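Local atomic coordinates of dihydropyrimidinase (Brevibacillus agri, PDB entry 3SFW), a protein that probably catalyses the reversible, zinc-dependent hydrolytic ring opening of dihydropyrimidines. Residues Leu170-Ala184 and Leu227-His239. Numbering follows the deposited sequence.
Sequences LIRAKELGALVQVHA and LTALADAQLYVVH. With ZN (zinc ion), chain D.
Val180, Gln181 and Val182 pair in parallel with Leu235, Tyr236 and Val237. These are neighbouring strands of the TIM-type barrel of the amidohydrolases, each preceded by its helix. Four backbone hydrogen bonds join them: Val180 N to Gln234 O, Tyr236 N to Val180 O (2.8 Å), Val182 N to Tyr236 O, and Val238 N to Val182 O.

At the C-terminal ends of the strands, one zinc ion binds His183 ND1 and His239 NE2, each at 2.2 Å. Two waters and carboxylated Lys150 complete its shell. The His239 edge meets the His183 face, with planes at 85°. Glu185 OE1 is hydrogen-bonded to His183 NE2.

At the other end, Gln234 NE2 donates to Ala178 O (3.0 Å, 173° at the hydrogen). The oxygen lies in the plane of the Gln234 amide, but the nitrogen sits above the Ala178 carbonyl plane. Gln234 CG sits between backbone N and carbonyl carbon, and a bend at chi2 (-95°) carries NE2 to Ala178 O. One water links NE2 to Lys174 O.

Leu170, on helix 170-176, packs its CD2 on Ala233 CB and its CB on Ala231 CB. Between the strands, Leu235 CD1 reaches Val182 CG2. On the other sheet face, Leu179 CD2 packs on Tyr236 CB, while Glu262 and Thr311 hold the Tyr236 hydroxyl.

Asp232, with positive phi, follows its helix in a Schellman motif. Lys174 NZ donates to Asp232 O at 3.0 Å and makes a salt bridge to Asp232 OD2, 3.2 Å away, whose hydrogen bond is weak.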
ATOM      1  N   LEU A 170     -12.269 -11.396 -21.185  1.00 11.45           N
ATOM      2  CA  LEU A 170     -12.109 -11.955 -19.804  1.00 10.91           C
ATOM      3  C   LEU A 170     -13.380 -12.667 -19.327  1.00 12.16           C
ATOM      4  O   LEU A 170     -13.306 -13.770 -18.757  1.00 13.28           O
ATOM      5  CB  LEU A 170     -11.741 -10.849 -18.801  1.00 10.46           C
ATOM      6  CG  LEU A 170     -10.276 -10.362 -18.895  1.00 10.85           C
ATOM      7  CD1 LEU A 170     -10.197  -8.905 -18.302  1.00 10.29           C
ATOM      8  CD2 LEU A 170      -9.336 -11.349 -18.134  1.00 11.46           C
ATOM      9  N   ILE A 171     -14.532 -12.083 -19.653  1.00 11.03           N
ATOM     10  CA  ILE A 171     -15.816 -12.694 -19.279  1.00 13.23           C
ATOM     11  C   ILE A 171     -15.995 -14.016 -19.987  1.00 12.83           C
ATOM     12  O   ILE A 171     -16.359 -15.026 -19.382  1.00 14.10           O
ATOM     13  CB  ILE A 171     -16.990 -11.757 -19.575  1.00 15.45           C
ATOM     14  CG1 ILE A 171     -16.927 -10.587 -18.574  1.00 18.22           C
ATOM     15  CG2 ILE A 171     -18.330 -12.473 -19.383  1.00 15.62           C
ATOM     16  CD1 ILE A 171     -17.847  -9.532 -18.853  1.00 21.84           C
ATOM     17  N   ARG A 172     -15.740 -14.006 -21.276  1.00 13.30           N
ATOM     18  CA  ARG A 172     -15.874 -15.226 -22.078  1.00 13.18           C
ATOM     19  C   ARG A 172     -14.855 -16.268 -21.646  1.00 13.61           C
ATOM     20  O   ARG A 172     -15.146 -17.462 -21.627  1.00 13.03           O
ATOM     21  CB  ARG A 172     -15.709 -14.872 -23.549  1.00 11.52           C
ATOM     22  CG  ARG A 172     -15.896 -16.100 -24.483  1.00 13.65           C
ATOM     23  CD  ARG A 172     -17.303 -16.739 -24.292  1.00 16.75           C
ATOM     24  NE  ARG A 172     -17.678 -17.553 -25.467  1.00 18.83           N
ATOM     25  CZ  ARG A 172     -18.497 -18.619 -25.446  1.00 18.45           C
ATOM     26  NH1 ARG A 172     -18.705 -19.300 -26.576  1.00 17.16           N
ATOM     27  NH2 ARG A 172     -19.090 -19.022 -24.323  1.00 16.53           N
ATOM     28  N   ALA A 173     -13.615 -15.839 -21.412  1.00 11.96           N
ATOM     29  CA  ALA A 173     -12.581 -16.752 -20.921  1.00 10.98           C
ATOM     30  C   ALA A 173     -12.962 -17.417 -19.597  1.00 12.29           C
ATOM     31  O   ALA A 173     -12.662 -18.598 -19.395  1.00 13.40           O
ATOM     32  CB  ALA A 173     -11.199 -16.004 -20.784  1.00  9.63           C
ATOM     33  N   LYS A 174     -13.541 -16.661 -18.671  1.00 13.07           N
ATOM     34  CA  LYS A 174     -13.981 -17.274 -17.427  1.00 11.48           C
ATOM     35  C   LYS A 174     -15.027 -18.355 -17.715  1.00 13.80           C
ATOM     36  O   LYS A 174     -14.978 -19.443 -17.137  1.00 15.58           O
ATOM     37  CB  LYS A 174     -14.570 -16.260 -16.465  1.00 16.31           C
ATOM     38  CG  LYS A 174     -14.909 -16.964 -15.127  1.00 19.83           C
ATOM     39  CD  LYS A 174     -16.047 -16.323 -14.396  1.00 27.99           C
ATOM     40  CE  LYS A 174     -16.349 -17.084 -13.054  1.00 29.72           C
ATOM     41  NZ  LYS A 174     -15.099 -17.400 -12.280  1.00 27.03           N
ATOM     42  N   GLU A 175     -15.935 -18.062 -18.642  1.00 14.83           N
ATOM     43  CA  GLU A 175     -16.995 -19.046 -18.972  1.00 15.58           C
ATOM     44  C   GLU A 175     -16.366 -20.336 -19.526  1.00 16.05           C
ATOM     45  O   GLU A 175     -16.892 -21.419 -19.286  1.00 14.11           O
ATOM     46  CB  GLU A 175     -17.924 -18.498 -20.065  1.00 19.01           C
ATOM     47  CG  GLU A 175     -18.817 -17.344 -19.685  1.00 26.23           C
ATOM     48  CD  GLU A 175     -19.645 -16.837 -20.880  1.00 33.07           C
ATOM     49  OE1 GLU A 175     -20.183 -15.705 -20.786  1.00 37.53           O
ATOM     50  OE2 GLU A 175     -19.694 -17.528 -21.937  1.00 28.56           O
ATOM     51  N   LEU A 176     -15.309 -20.208 -20.341  1.00 11.77           N
ATOM     52  CA  LEU A 176     -14.793 -21.331 -21.128  1.00 10.05           C
ATOM     53  C   LEU A 176     -13.610 -22.007 -20.472  1.00 11.90           C
ATOM     54  O   LEU A 176     -13.264 -23.142 -20.838  1.00 14.68           O
ATOM     55  CB  LEU A 176     -14.362 -20.868 -22.540  1.00 12.13           C
ATOM     56  CG  LEU A 176     -15.522 -20.365 -23.439  1.00 12.74           C
ATOM     57  CD1 LEU A 176     -14.901 -19.784 -24.727  1.00 12.77           C
ATOM     58  CD2 LEU A 176     -16.457 -21.522 -23.806  1.00 14.75           C
ATOM     59  N   GLY A 177     -13.078 -21.391 -19.416  1.00 12.24           N
ATOM     60  CA  GLY A 177     -11.886 -21.913 -18.785  1.00 13.83           C
ATOM     61  C   GLY A 177     -10.589 -21.556 -19.530  1.00 13.77           C
ATOM     62  O   GLY A 177      -9.687 -22.388 -19.648  1.00 14.80           O
ATOM     63  N   ALA A 178     -10.519 -20.332 -20.060  1.00 10.85           N
ATOM     64  CA  ALA A 178      -9.273 -19.878 -20.667  1.00 12.45           C
ATOM     65  C   ALA A 178      -8.567 -18.908 -19.747  1.00 10.56           C
ATOM     66  O   ALA A 178      -9.212 -18.146 -19.020  1.00 12.04           O
ATOM     67  CB  ALA A 178      -9.536 -19.193 -22.046  1.00 13.41           C
ATOM     68  N   LEU A 179      -7.251 -18.834 -19.926  1.00 10.63           N
ATOM     69  CA  LEU A 179      -6.415 -17.822 -19.237  1.00  8.65           C
ATOM     70  C   LEU A 179      -6.227 -16.658 -20.235  1.00 10.52           C
ATOM     71  O   LEU A 179      -6.011 -16.909 -21.432  1.00 12.28           O
ATOM     72  CB  LEU A 179      -5.037 -18.463 -18.966  1.00  8.90           C
ATOM     73  CG  LEU A 179      -3.980 -17.564 -18.290  1.00  7.77           C
ATOM     74  CD1 LEU A 179      -4.460 -17.124 -16.933  1.00 10.64           C
ATOM     75  CD2 LEU A 179      -2.722 -18.395 -18.191  1.00 10.78           C
ATOM     76  N   VAL A 180      -6.410 -15.421 -19.770  1.00  8.39           N
ATOM     77  CA  VAL A 180      -6.205 -14.235 -20.632  1.00  9.43           C
ATOM     78  C   VAL A 180      -4.807 -13.690 -20.306  1.00  9.10           C
ATOM     79  O   VAL A 180      -4.516 -13.391 -19.162  1.00 10.36           O
ATOM     80  CB  VAL A 180      -7.273 -13.158 -20.398  1.00 10.97           C
ATOM     81  CG1 VAL A 180      -6.950 -11.905 -21.253  1.00  8.83           C
ATOM     82  CG2 VAL A 180      -8.657 -13.695 -20.845  1.00 12.08           C
ATOM     83  N   GLN A 181      -3.995 -13.543 -21.358  1.00  8.41           N
ATOM     84  CA  GLN A 181      -2.679 -12.931 -21.291  1.00  9.72           C
ATOM     85  C   GLN A 181      -2.803 -11.485 -21.740  1.00 10.50           C
ATOM     86  O   GLN A 181      -3.503 -11.218 -22.715  1.00 10.07           O
ATOM     87  CB  GLN A 181      -1.778 -13.624 -22.258  1.00  9.49           C
ATOM     88  CG  GLN A 181      -1.436 -15.054 -21.844  1.00 10.44           C
ATOM     89  CD  GLN A 181      -0.867 -15.808 -23.008  1.00 11.57           C
ATOM     90  OE1 GLN A 181       0.340 -16.164 -23.032  1.00 15.12           O
ATOM     91  NE2 GLN A 181      -1.673 -16.025 -23.973  1.00  7.83           N
ATOM     92  N   VAL A 182      -2.090 -10.566 -21.083  1.00  9.56           N
ATOM     93  CA  VAL A 182      -1.989  -9.223 -21.642  1.00 10.70           C
ATOM     94  C   VAL A 182      -0.555  -8.796 -21.882  1.00 11.92           C
ATOM     95  O   VAL A 182       0.272  -8.947 -21.010  1.00 11.09           O
ATOM     96  CB  VAL A 182      -2.688  -8.196 -20.720  1.00 12.83           C
ATOM     97  CG1 VAL A 182      -2.241  -6.838 -21.003  1.00 26.53           C
ATOM     98  CG2 VAL A 182      -4.214  -8.334 -20.834  1.00 12.59           C
ATOM     99  N   HIS A 183      -0.346  -8.055 -22.979  1.00 10.32           N
ATOM    100  CA  HIS A 183       0.802  -7.152 -23.138  1.00  9.21           C
ATOM    101  C   HIS A 183       0.343  -5.804 -22.567  1.00 10.13           C
ATOM    102  O   HIS A 183      -0.483  -5.116 -23.191  1.00 12.39           O
ATOM    103  CB  HIS A 183       1.177  -6.975 -24.651  1.00  9.61           C
ATOM    104  CG  HIS A 183       2.263  -5.956 -24.879  1.00 10.75           C
ATOM    105  ND1 HIS A 183       3.499  -6.270 -25.420  1.00 11.86           N
ATOM    106  CD2 HIS A 183       2.302  -4.628 -24.584  1.00 12.22           C
ATOM    107  CE1 HIS A 183       4.232  -5.166 -25.483  1.00 14.49           C
ATOM    108  NE2 HIS A 183       3.539  -4.164 -24.964  1.00 10.26           N
ATOM    109  N   ALA A 184       0.856  -5.441 -21.382  1.00  8.21           N
ATOM    110  CA  ALA A 184       0.264  -4.312 -20.632  1.00  5.92           C
ATOM    111  C   ALA A 184       1.174  -3.081 -20.727  1.00 10.51           C
ATOM    112  O   ALA A 184       1.964  -2.803 -19.811  1.00 12.52           O
ATOM    113  CB  ALA A 184       0.029  -4.702 -19.128  1.00 11.70           C
ATOM    114  N   LEU A 227     -10.095  -5.106 -14.513  1.00 11.97           N
ATOM    115  CA  LEU A 227     -11.107  -5.698 -15.387  1.00 10.68           C
ATOM    116  C   LEU A 227     -11.184  -7.196 -15.114  1.00 11.24           C
ATOM    117  O   LEU A 227     -12.267  -7.776 -15.116  1.00 11.53           O
ATOM    118  CB  LEU A 227     -10.707  -5.459 -16.864  1.00 10.77           C
ATOM    119  CG  LEU A 227     -11.360  -4.227 -17.525  1.00 13.95           C
ATOM    120  CD1 LEU A 227     -11.163  -2.954 -16.684  1.00 14.72           C
ATOM    121  CD2 LEU A 227     -10.784  -4.061 -18.915  1.00 14.63           C
ATOM    122  N   THR A 228     -10.051  -7.814 -14.799  1.00  9.88           N
ATOM    123  CA  THR A 228     -10.050  -9.223 -14.391  1.00  8.36           C
ATOM    124  C   THR A 228     -10.858  -9.443 -13.099  1.00 11.89           C
ATOM    125  O   THR A 228     -11.660 -10.351 -13.047  1.00 12.60           O
ATOM    126  CB  THR A 228      -8.606  -9.793 -14.196  1.00 10.63           C
ATOM    127  OG1 THR A 228      -7.917  -9.701 -15.443  1.00  9.64           O
ATOM    128  CG2 THR A 228      -8.650 -11.243 -13.765  1.00 11.14           C
ATOM    129  N   ALA A 229     -10.641  -8.621 -12.062  1.00 10.59           N
ATOM    130  CA  ALA A 229     -11.439  -8.731 -10.852  1.00 13.97           C
ATOM    131  C   ALA A 229     -12.948  -8.529 -11.125  1.00 15.62           C
ATOM    132  O   ALA A 229     -13.757  -9.271 -10.604  1.00 16.48           O
ATOM    133  CB  ALA A 229     -10.948  -7.680  -9.803  1.00 13.74           C
ATOM    134  N   LEU A 230     -13.285  -7.533 -11.943  1.00 14.64           N
ATOM    135  CA  LEU A 230     -14.706  -7.203 -12.347  1.00 13.59           C
ATOM    136  C   LEU A 230     -15.359  -8.347 -13.151  1.00 16.08           C
ATOM    137  O   LEU A 230     -16.575  -8.568 -13.065  1.00 18.73           O
ATOM    138  CB  LEU A 230     -14.699  -5.936 -13.203  1.00 13.65           C
ATOM    139  CG  LEU A 230     -14.504  -4.634 -12.371  1.00 13.88           C
ATOM    140  CD1 LEU A 230     -14.060  -3.465 -13.265  1.00 16.88           C
ATOM    141  CD2 LEU A 230     -15.799  -4.300 -11.687  1.00 17.73           C
ATOM    142  N   ALA A 231     -14.528  -9.145 -13.819  1.00 13.93           N
ATOM    143  CA  ALA A 231     -14.998 -10.339 -14.512  1.00 15.79           C
ATOM    144  C   ALA A 231     -14.906 -11.625 -13.687  1.00 15.91           C
ATOM    145  O   ALA A 231     -15.274 -12.712 -14.192  1.00 17.32           O
ATOM    146  CB  ALA A 231     -14.224 -10.519 -15.854  1.00 14.57           C
ATOM    147  N   ASP A 232     -14.257 -11.554 -12.520  1.00 14.02           N
ATOM    148  CA  ASP A 232     -13.907 -12.746 -11.741  1.00 15.81           C
ATOM    149  C   ASP A 232     -13.096 -13.791 -12.546  1.00 16.10           C
ATOM    150  O   ASP A 232     -13.334 -15.008 -12.450  1.00 15.43           O
ATOM    151  CB  ASP A 232     -15.175 -13.395 -11.176  1.00 18.39           C
ATOM    152  CG  ASP A 232     -14.872 -14.442 -10.125  1.00 25.14           C
ATOM    153  OD1 ASP A 232     -13.806 -14.370  -9.503  1.00 24.64           O
ATOM    154  OD2 ASP A 232     -15.719 -15.333  -9.897  1.00 27.18           O
ATOM    155  N   ALA A 233     -12.184 -13.304 -13.365  1.00 13.34           N
ATOM    156  CA  ALA A 233     -11.535 -14.160 -14.372  1.00 13.38           C
ATOM    157  C   ALA A 233     -10.098 -14.475 -13.936  1.00 12.98           C
ATOM    158  O   ALA A 233      -9.761 -14.374 -12.743  1.00 14.33           O
ATOM    159  CB  ALA A 233     -11.561 -13.451 -15.730  1.00 15.30           C
ATOM    160  N   GLN A 234      -9.264 -14.939 -14.869  1.00 11.03           N
ATOM    161  CA  GLN A 234      -7.858 -15.211 -14.501  1.00 11.17           C
ATOM    162  C   GLN A 234      -6.937 -14.560 -15.531  1.00 11.20           C
ATOM    163  O   GLN A 234      -7.224 -14.595 -16.725  1.00 11.48           O
ATOM    164  CB  GLN A 234      -7.575 -16.717 -14.404  1.00 12.65           C
ATOM    165  CG  GLN A 234      -8.163 -17.568 -15.593  1.00 10.99           C
ATOM    166  CD  GLN A 234      -9.555 -18.158 -15.241  1.00 13.10           C
ATOM    167  OE1 GLN A 234      -9.954 -18.210 -14.076  1.00 13.72           O
ATOM    168  NE2 GLN A 234     -10.312 -18.554 -16.264  1.00 14.42           N
ATOM    169  N   LEU A 235      -5.860 -13.913 -15.055  1.00  8.38           N
ATOM    170  CA  LEU A 235      -5.065 -13.017 -15.889  1.00  8.53           C
ATOM    171  C   LEU A 235      -3.622 -13.438 -15.787  1.00  8.74           C
ATOM    172  O   LEU A 235      -3.153 -13.789 -14.699  1.00  9.36           O
ATOM    173  CB  LEU A 235      -5.171 -11.560 -15.360  1.00 10.02           C
ATOM    174  CG  LEU A 235      -4.341 -10.520 -16.161  1.00  9.51           C
ATOM    175  CD1 LEU A 235      -5.073 -10.256 -17.537  1.00  9.86           C
ATOM    176  CD2 LEU A 235      -4.308  -9.207 -15.371  1.00 10.45           C
ATOM    177  N   TYR A 236      -2.917 -13.393 -16.913  1.00  9.02           N
ATOM    178  CA  TYR A 236      -1.480 -13.645 -16.941  1.00 10.19           C
ATOM    179  C   TYR A 236      -0.798 -12.466 -17.633  1.00 10.16           C
ATOM    180  O   TYR A 236      -1.048 -12.184 -18.766  1.00 10.56           O
ATOM    181  CB  TYR A 236      -1.226 -14.956 -17.682  1.00  9.29           C
ATOM    182  CG  TYR A 236       0.227 -15.362 -17.832  1.00  8.16           C
ATOM    183  CD1 TYR A 236       1.030 -14.799 -18.837  1.00  9.37           C
ATOM    184  CD2 TYR A 236       0.733 -16.459 -17.107  1.00  7.41           C
ATOM    185  CE1 TYR A 236       2.342 -15.277 -19.077  1.00  9.82           C
ATOM    186  CE2 TYR A 236       2.036 -16.923 -17.297  1.00  9.67           C
ATOM    187  CZ  TYR A 236       2.836 -16.328 -18.268  1.00  8.96           C
ATOM    188  OH  TYR A 236       4.057 -16.893 -18.579  1.00 10.27           O
ATOM    189  N   VAL A 237      -0.021 -11.713 -16.879  1.00  7.13           N
ATOM    190  CA  VAL A 237       0.630 -10.531 -17.408  1.00  9.10           C
ATOM    191  C   VAL A 237       1.972 -10.950 -17.998  1.00  9.99           C
ATOM    192  O   VAL A 237       2.874 -11.384 -17.260  1.00  9.81           O
ATOM    193  CB  VAL A 237       0.874  -9.466 -16.301  1.00 10.05           C
ATOM    194  CG1 VAL A 237       1.443  -8.151 -16.960  1.00  8.97           C
ATOM    195  CG2 VAL A 237      -0.439  -9.176 -15.509  1.00 10.56           C
ATOM    196  N   VAL A 238       2.154 -10.793 -19.320  1.00  8.71           N
ATOM    197  CA  VAL A 238       3.406 -11.278 -19.938  1.00 10.55           C
ATOM    198  C   VAL A 238       4.478 -10.182 -19.741  1.00  8.82           C
ATOM    199  O   VAL A 238       4.147  -9.036 -19.436  1.00 10.83           O
ATOM    200  CB  VAL A 238       3.282 -11.567 -21.476  1.00  9.10           C
ATOM    201  CG1 VAL A 238       2.126 -12.564 -21.760  1.00  9.23           C
ATOM    202  CG2 VAL A 238       3.025 -10.261 -22.263  1.00  9.06           C
ATOM    203  N   HIS A 239       5.739 -10.594 -19.844  1.00  9.04           N
ATOM    204  CA  HIS A 239       6.893  -9.685 -19.715  1.00 10.53           C
ATOM    205  C   HIS A 239       6.658  -8.521 -18.749  1.00 12.49           C
ATOM    206  O   HIS A 239       6.744  -7.366 -19.152  1.00 10.13           O
ATOM    207  CB  HIS A 239       7.437  -9.179 -21.103  1.00  9.99           C
ATOM    208  CG  HIS A 239       6.397  -8.613 -22.050  1.00  9.29           C
ATOM    209  ND1 HIS A 239       5.469  -7.655 -21.674  1.00 10.37           N
ATOM    210  CD2 HIS A 239       6.246  -8.782 -23.393  1.00  9.68           C
ATOM    211  CE1 HIS A 239       4.746  -7.309 -22.741  1.00 10.06           C
ATOM    212  NE2 HIS A 239       5.217  -7.968 -23.792  1.00  9.98           N
TER
HETATM  213 ZN    ZN D 501       4.562  -8.142 -25.873  1.00 15.91          ZN
HETATM  214  O   HOH W   1     -12.592 -20.281 -15.867  1.00 16.68           O
HETATM  215  O   HOH W   2      -9.649 -15.508 -17.831  1.00 18.02           O
HETATM  216  O   HOH W   3       2.988  -6.594 -19.823  1.00 12.31           O
HETATM  217  O   HOH W   4       4.351  -8.073 -27.965  1.00 15.51           O
HETATM  218  O   HOH W   5       6.318  -7.044 -26.721  1.00 18.53           O